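Local coordinates for protein sugar isomerase (Sinorhizobium meliloti, PDB 3QC0) that is probably a sugar isomerase built on a xylose isomerase-like TIM barrel and binds a zinc ion, its substrate not being established, at residues A175-H180 / A202-D207; L7-A12 / Q245-F250. All blocks are in the same frame, centred on the assembly; numbering follows the deposited sequence.

Contact 1: A175-H180 / A202-D207; sequences AIDVYH and AHHICD
D177 and H204 stand next to each other at the C-terminal ends of two parallel strands of a TIM barrel, where both bind the zinc ion, D177 through OD2 and H204 through ND1. E142 and E248 complete the protein ligands. The two side chains cross at about a right angle, with the carboxylate and imidazole planes 67° apart. D177 OD2 lies at the edge of the H204 ring, 3.4 Å from ND1, a closeness imposed by the shared metal and not by a hydrogen bond. R219 donates to the same oxygen, while OD1 receives Y179 N at 2.9 Å and caps helix 178-181. With its two oxygens committed to different partners, the carboxylate has little freedom to rotate.

The tightly packed part is the strand ladder. I176 N reaches A202 O at 2.9 Å, I176 O takes H204 N at 2.8 Å, and V178 N closes the series on H204 O at 3.0 Å. A175 and A202 lie methyl against methyl on the sheet face of the two zinc ligands, with A175 CB also beside the H204 ring. On the other face, the edge of the H203 ring meets I176 O and V178 CG1, and its ND1 is bonded to R233 of helix 229-238.

Past H204 the backbones spread as the first chain turns into its helix, the CA atoms of V178 and I205 being 5.7 Å apart. No hydrogen bond spans this looser end, which is buried all the same. C206 SG, placed between the backbone N and the carbonyl carbon (chi1 58°), fills part of it, 3.6 Å from Y179 CB and oblique to the ring. Farther out, D207 O meets the tyrosine edge-on, near the ring plane, 3.3 Å from CE1.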
loop_
_atom_site.group_PDB
_atom_site.type_symbol
_atom_site.label_atom_id
_atom_site.label_comp_id
_atom_site.label_asym_id
_atom_site.label_seq_id
_atom_site.Cartn_x
_atom_site.Cartn_y
_atom_site.Cartn_z
ATOM N N ALA A 175 -6.152 11.748 11.293
ATOM C CA ALA A 175 -6.794 10.554 11.795
ATOM C C ALA A 175 -5.889 9.373 11.465
ATOM O O ALA A 175 -5.561 9.144 10.307
ATOM C CB ALA A 175 -8.184 10.351 11.124
ATOM N N ILE A 176 -5.508 8.651 12.503
ATOM C CA ILE A 176 -4.595 7.515 12.376
ATOM C C ILE A 176 -5.397 6.230 12.427
ATOM O O ILE A 176 -5.893 5.835 13.486
ATOM C CB ILE A 176 -3.464 7.545 13.455
ATOM C CG1 ILE A 176 -2.682 8.880 13.448
ATOM C CG2 ILE A 176 -2.508 6.327 13.243
ATOM C CD1 ILE A 176 -1.673 9.012 14.590
ATOM N N ASP A 177 -5.566 5.602 11.263
ATOM C CA ASP A 177 -6.351 4.366 11.121
ATOM C C ASP A 177 -5.357 3.256 10.884
ATOM O O ASP A 177 -4.575 3.318 9.944
ATOM C CB ASP A 177 -7.319 4.536 9.955
ATOM C CG ASP A 177 -8.217 3.338 9.712
ATOM O OD1 ASP A 177 -7.796 2.207 9.998
ATOM O OD2 ASP A 177 -9.351 3.565 9.216
ATOM N N VAL A 178 -5.321 2.301 11.799
ATOM C CA VAL A 178 -4.305 1.243 11.758
ATOM C C VAL A 178 -4.337 0.508 10.429
ATOM O O VAL A 178 -3.288 0.047 9.963
ATOM C CB VAL A 178 -4.453 0.257 12.929
ATOM C CG1 VAL A 178 -4.258 1.037 14.274
ATOM C CG2 VAL A 178 -5.800 -0.497 12.914
ATOM N N TYR A 179 -5.506 0.405 9.807
ATOM C CA TYR A 179 -5.591 -0.316 8.535
ATOM C C TYR A 179 -4.713 0.332 7.483
ATOM O O TYR A 179 -4.093 -0.303 6.667
ATOM C CB TYR A 179 -7.032 -0.375 8.002
ATOM C CG TYR A 179 -7.286 -1.539 7.081
ATOM C CD1 TYR A 179 -7.310 -2.840 7.576
ATOM C CD2 TYR A 179 -7.507 -1.359 5.714
ATOM C CE1 TYR A 179 -7.522 -3.927 6.738
ATOM C CE2 TYR A 179 -7.754 -2.442 4.867
ATOM C CZ TYR A 179 -7.758 -3.732 5.392
ATOM O OH TYR A 179 -8.019 -4.817 4.576
ATOM N N HIS A 180 -4.685 1.659 7.509
ATOM C CA HIS A 180 -4.037 2.427 6.468
ATOM C C HIS A 180 -2.545 2.614 6.707
ATOM O O HIS A 180 -1.803 2.904 5.744
ATOM C CB HIS A 180 -4.693 3.808 6.366
ATOM C CG HIS A 180 -6.136 3.743 6.002
ATOM N ND1 HIS A 180 -6.601 2.908 5.006
ATOM C CD2 HIS A 180 -7.218 4.414 6.481
ATOM C CE1 HIS A 180 -7.918 3.044 4.917
ATOM N NE2 HIS A 180 -8.311 3.953 5.793
ATOM N N ALA A 202 -7.773 11.505 15.842
ATOM C CA ALA A 202 -8.567 10.296 15.910
ATOM C C ALA A 202 -7.661 9.106 15.745
ATOM O O ALA A 202 -6.581 9.226 15.136
ATOM C CB ALA A 202 -9.672 10.284 14.830
ATOM N N HIS A 203 -8.142 7.979 16.249
ATOM C CA HIS A 203 -7.453 6.682 16.184
ATOM C C HIS A 203 -8.480 5.639 15.835
ATOM O O HIS A 203 -9.424 5.407 16.622
ATOM C CB HIS A 203 -6.803 6.391 17.538
ATOM C CG HIS A 203 -6.123 5.065 17.629
ATOM N ND1 HIS A 203 -5.784 4.490 18.831
ATOM C CD2 HIS A 203 -5.689 4.204 16.661
ATOM C CE1 HIS A 203 -5.159 3.346 18.608
ATOM N NE2 HIS A 203 -5.132 3.124 17.306
ATOM N N HIS A 204 -8.357 5.056 14.640
ATOM C CA HIS A 204 -9.290 4.047 14.178
ATOM C C HIS A 204 -8.645 2.679 14.287
ATOM O O HIS A 204 -7.464 2.498 13.902
ATOM C CB HIS A 204 -9.748 4.253 12.729
ATOM C CG HIS A 204 -10.251 5.621 12.428
ATOM N ND1 HIS A 204 -10.512 6.059 11.149
ATOM C CD2 HIS A 204 -10.564 6.650 13.258
ATOM C CE1 HIS A 204 -10.955 7.313 11.212
ATOM N NE2 HIS A 204 -11.009 7.682 12.480
ATOM N N ILE A 205 -9.440 1.718 14.751
ATOM C CA ILE A 205 -8.980 0.354 14.964
ATOM C C ILE A 205 -9.804 -0.691 14.218
ATOM O O ILE A 205 -10.959 -0.481 13.894
ATOM C CB ILE A 205 -8.890 -0.006 16.461
ATOM C CG1 ILE A 205 -10.246 0.182 17.146
ATOM C CG2 ILE A 205 -7.770 0.807 17.131
ATOM C CD1 ILE A 205 -10.262 -0.426 18.605
ATOM N N CYS A 206 -9.120 -1.810 13.949
ATOM C CA CYS A 206 -9.581 -2.934 13.122
ATOM C C CYS A 206 -8.308 -3.780 12.961
ATOM O O CYS A 206 -7.363 -3.604 13.723
ATOM C CB CYS A 206 -10.164 -2.493 11.777
ATOM S SG CYS A 206 -9.006 -1.563 10.781
ATOM N N ASP A 207 -8.312 -4.706 12.021
ATOM C CA ASP A 207 -7.138 -5.520 11.826
ATOM C C ASP A 207 -6.903 -5.841 10.356
ATOM O O ASP A 207 -7.824 -5.730 9.529
ATOM C CB ASP A 207 -7.230 -6.830 12.649
ATOM C CG ASP A 207 -5.898 -7.222 13.304
ATOM O OD1 ASP A 207 -4.806 -6.859 12.754
ATOM O OD2 ASP A 207 -5.921 -7.929 14.358
#

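Contact 2: L7-A12 / Q245-F250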
loop_
_atom_site.group_PDB
_atom_site.type_symbol
_atom_site.label_atom_id
_atom_site.label_comp_id
_atom_site.label_asym_id
_atom_site.label_seq_id
_atom_site.Cartn_x
_atom_site.Cartn_y
_atom_site.Cartn_z
ATOM N N LEU A 7 -13.975 3.548 24.046
ATOM C CA LEU A 7 -14.385 2.841 22.837
ATOM C C LEU A 7 -15.440 3.651 22.067
ATOM O O LEU A 7 -16.441 4.106 22.632
ATOM C CB LEU A 7 -14.943 1.455 23.169
ATOM C CG LEU A 7 -15.364 0.556 22.004
ATOM C CD1 LEU A 7 -14.167 0.342 21.027
ATOM C CD2 LEU A 7 -15.918 -0.777 22.503
ATOM N N SER A 8 -15.235 3.803 20.764
ATOM C CA SER A 8 -16.190 4.385 19.838
ATOM C C SER A 8 -16.465 3.373 18.739
ATOM O O SER A 8 -15.567 2.585 18.382
ATOM C CB SER A 8 -15.601 5.687 19.267
ATOM O OG SER A 8 -16.482 6.292 18.355
ATOM N N ILE A 9 -17.660 3.387 18.170
ATOM C CA ILE A 9 -17.990 2.533 17.027
ATOM C C ILE A 9 -18.243 3.416 15.809
ATOM O O ILE A 9 -19.137 4.257 15.792
ATOM C CB ILE A 9 -19.223 1.635 17.290
ATOM C CG1 ILE A 9 -19.004 0.754 18.532
ATOM C CG2 ILE A 9 -19.584 0.809 16.040
ATOM C CD1 ILE A 9 -17.954 -0.334 18.439
ATOM N N ASN A 10 -17.410 3.252 14.780
ATOM C CA ASN A 10 -17.692 3.838 13.488
ATOM C C ASN A 10 -18.841 3.013 12.922
ATOM O O ASN A 10 -18.762 1.786 12.874
ATOM C CB ASN A 10 -16.442 3.811 12.602
ATOM C CG ASN A 10 -16.661 4.428 11.284
ATOM O OD1 ASN A 10 -17.513 3.960 10.495
ATOM N ND2 ASN A 10 -15.796 5.410 10.940
ATOM N N LEU A 11 -19.931 3.670 12.531
ATOM C CA LEU A 11 -21.144 2.949 12.191
ATOM C C LEU A 11 -21.049 2.177 10.894
ATOM O O LEU A 11 -21.901 1.379 10.579
ATOM C CB LEU A 11 -22.323 3.922 12.158
ATOM C CG LEU A 11 -22.582 4.651 13.482
ATOM C CD1 LEU A 11 -23.946 5.421 13.443
ATOM C CD2 LEU A 11 -22.517 3.743 14.706
ATOM N N ALA A 12 -19.945 2.328 10.152
ATOM C CA ALA A 12 -19.718 1.414 9.036
ATOM C C ALA A 12 -19.651 -0.028 9.522
ATOM O O ALA A 12 -19.988 -0.954 8.795
ATOM C CB ALA A 12 -18.423 1.759 8.301
ATOM N N GLN A 245 -10.807 4.908 20.974
ATOM C CA GLN A 245 -10.420 4.128 19.818
ATOM C C GLN A 245 -11.698 3.806 19.080
ATOM O O GLN A 245 -12.639 3.278 19.687
ATOM C CB GLN A 245 -9.701 2.850 20.254
ATOM C CG GLN A 245 -8.419 3.130 21.000
ATOM C CD GLN A 245 -7.750 1.857 21.502
ATOM O OE1 GLN A 245 -7.471 0.956 20.723
ATOM N NE2 GLN A 245 -7.495 1.780 22.793
ATOM N N GLU A 246 -11.724 4.127 17.784
ATOM C CA GLU A 246 -12.910 4.036 16.960
ATOM C C GLU A 246 -12.860 2.794 16.069
ATOM O O GLU A 246 -11.976 2.696 15.186
ATOM C CB GLU A 246 -12.999 5.317 16.121
ATOM C CG GLU A 246 -14.177 5.367 15.162
ATOM C CD GLU A 246 -14.100 6.556 14.257
ATOM O OE1 GLU A 246 -13.942 7.687 14.775
ATOM O OE2 GLU A 246 -14.192 6.371 13.031
ATOM N N VAL A 247 -13.736 1.836 16.319
ATOM C CA VAL A 247 -13.804 0.604 15.555
ATOM C C VAL A 247 -14.450 0.804 14.205
ATOM O O VAL A 247 -15.615 1.135 14.079
ATOM C CB VAL A 247 -14.548 -0.494 16.278
ATOM C CG1 VAL A 247 -14.632 -1.754 15.397
ATOM C CG2 VAL A 247 -13.888 -0.725 17.663
ATOM N N GLU A 248 -13.652 0.600 13.169
ATOM C CA GLU A 248 -14.102 0.813 11.805
ATOM C C GLU A 248 -13.756 -0.422 10.991
ATOM O O GLU A 248 -12.618 -0.643 10.582
ATOM C CB GLU A 248 -13.462 2.071 11.201
ATOM C CG GLU A 248 -13.957 2.377 9.806
ATOM C CD GLU A 248 -13.306 3.580 9.215
ATOM O OE1 GLU A 248 -12.162 3.840 9.557
ATOM O OE2 GLU A 248 -13.975 4.294 8.444
ATOM N N ILE A 249 -14.754 -1.272 10.809
ATOM C CA ILE A 249 -14.632 -2.541 10.109
ATOM C C ILE A 249 -15.577 -2.581 8.908
ATOM O O ILE A 249 -16.781 -2.396 9.051
ATOM C CB ILE A 249 -14.945 -3.745 11.040
ATOM C CG1 ILE A 249 -13.951 -3.773 12.202
ATOM C CG2 ILE A 249 -14.902 -5.073 10.239
ATOM C CD1 ILE A 249 -14.283 -4.718 13.377
ATOM N N PHE A 250 -15.031 -2.827 7.729
ATOM C CA PHE A 250 -15.775 -3.130 6.517
ATOM C C PHE A 250 -15.579 -4.625 6.246
ATOM O O PHE A 250 -14.462 -5.038 5.929
ATOM C CB PHE A 250 -15.281 -2.333 5.284
ATOM C CG PHE A 250 -15.060 -0.846 5.506
ATOM C CD1 PHE A 250 -15.754 -0.115 6.440
ATOM C CD2 PHE A 250 -14.179 -0.162 4.683
ATOM C CE1 PHE A 250 -15.512 1.258 6.609
ATOM C CE2 PHE A 250 -13.949 1.200 4.848
ATOM C CZ PHE A 250 -14.608 1.908 5.834
#
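V247 projects as a blunt knob between L7 and I9 where strands 7-10 and 245-247 of the TIM barrel pair in parallel. Its CG2 meets L7 CD1 at 3.5 Å, the leucine crossing it at a slant, whereas I9 lies alongside and points the same way, with CD1 4.0 Å from V247 CB. Helix 260-274 covers this outer layer through I264, C267 and V268. Between the strands run three backbone bonds: S8 N to Q245 O, V247 N to S8 O, and N10 N to V247 O.

On the opposite face the short S8 lies beside the long E246, whose side chain is extended, with CG anti to the backbone N (chi1 178°). E246 CG passes S8 OG at 4.0 Å, and the carboxylate beyond it reaches N10. T62 OG1 bonds to both S8 OG and E246 OE1. Beyond the paired strands, A12 CB butts against the edge of the F250 ring, 3.4 Å from CE1.

N10 leans into the step between E246 and E248. Its ND2 donates almost straight to E246 OE2 at 2.8 Å, in the amide plane but 29° out of the carboxylate plane. The amide stacks on the carboxylate of E248, while OD1 accepts A12 N at 2.9 Å in an Asx turn and also receives W38 NE1. An alanine here would probably leave E246 OE2 and A12 N without these mates and open a gap beside E248. Since E248 OE1 binds the zinc ion, N10 is a second-shell residue: held by its bonds to E246, A12 and W38, its amide is likely to help position the E248 carboxylate.

Overall arrangement
Both contacts belong to one closed eight-stranded parallel barrel, their centres about 9 Å apart. Contact 1 pairs the sixth and seventh strands, 172-177 and 200-205; contact 2 joins the eighth, 245-247, to the first, 7-10, and so closes the barrel. Along the chain both segments of contact 1 fall between those of contact 2. Strands 200-205 and 245-247 are neighbours, and I205 N probably bonds to E246 O (2.8 Å), so the two contacts form one continuous run of four strands. Contact 1 supplies two zinc ligands, D177 and H204, and contact 2 one, E248, consistent with a metal site formed at the C-terminal ends of the strands.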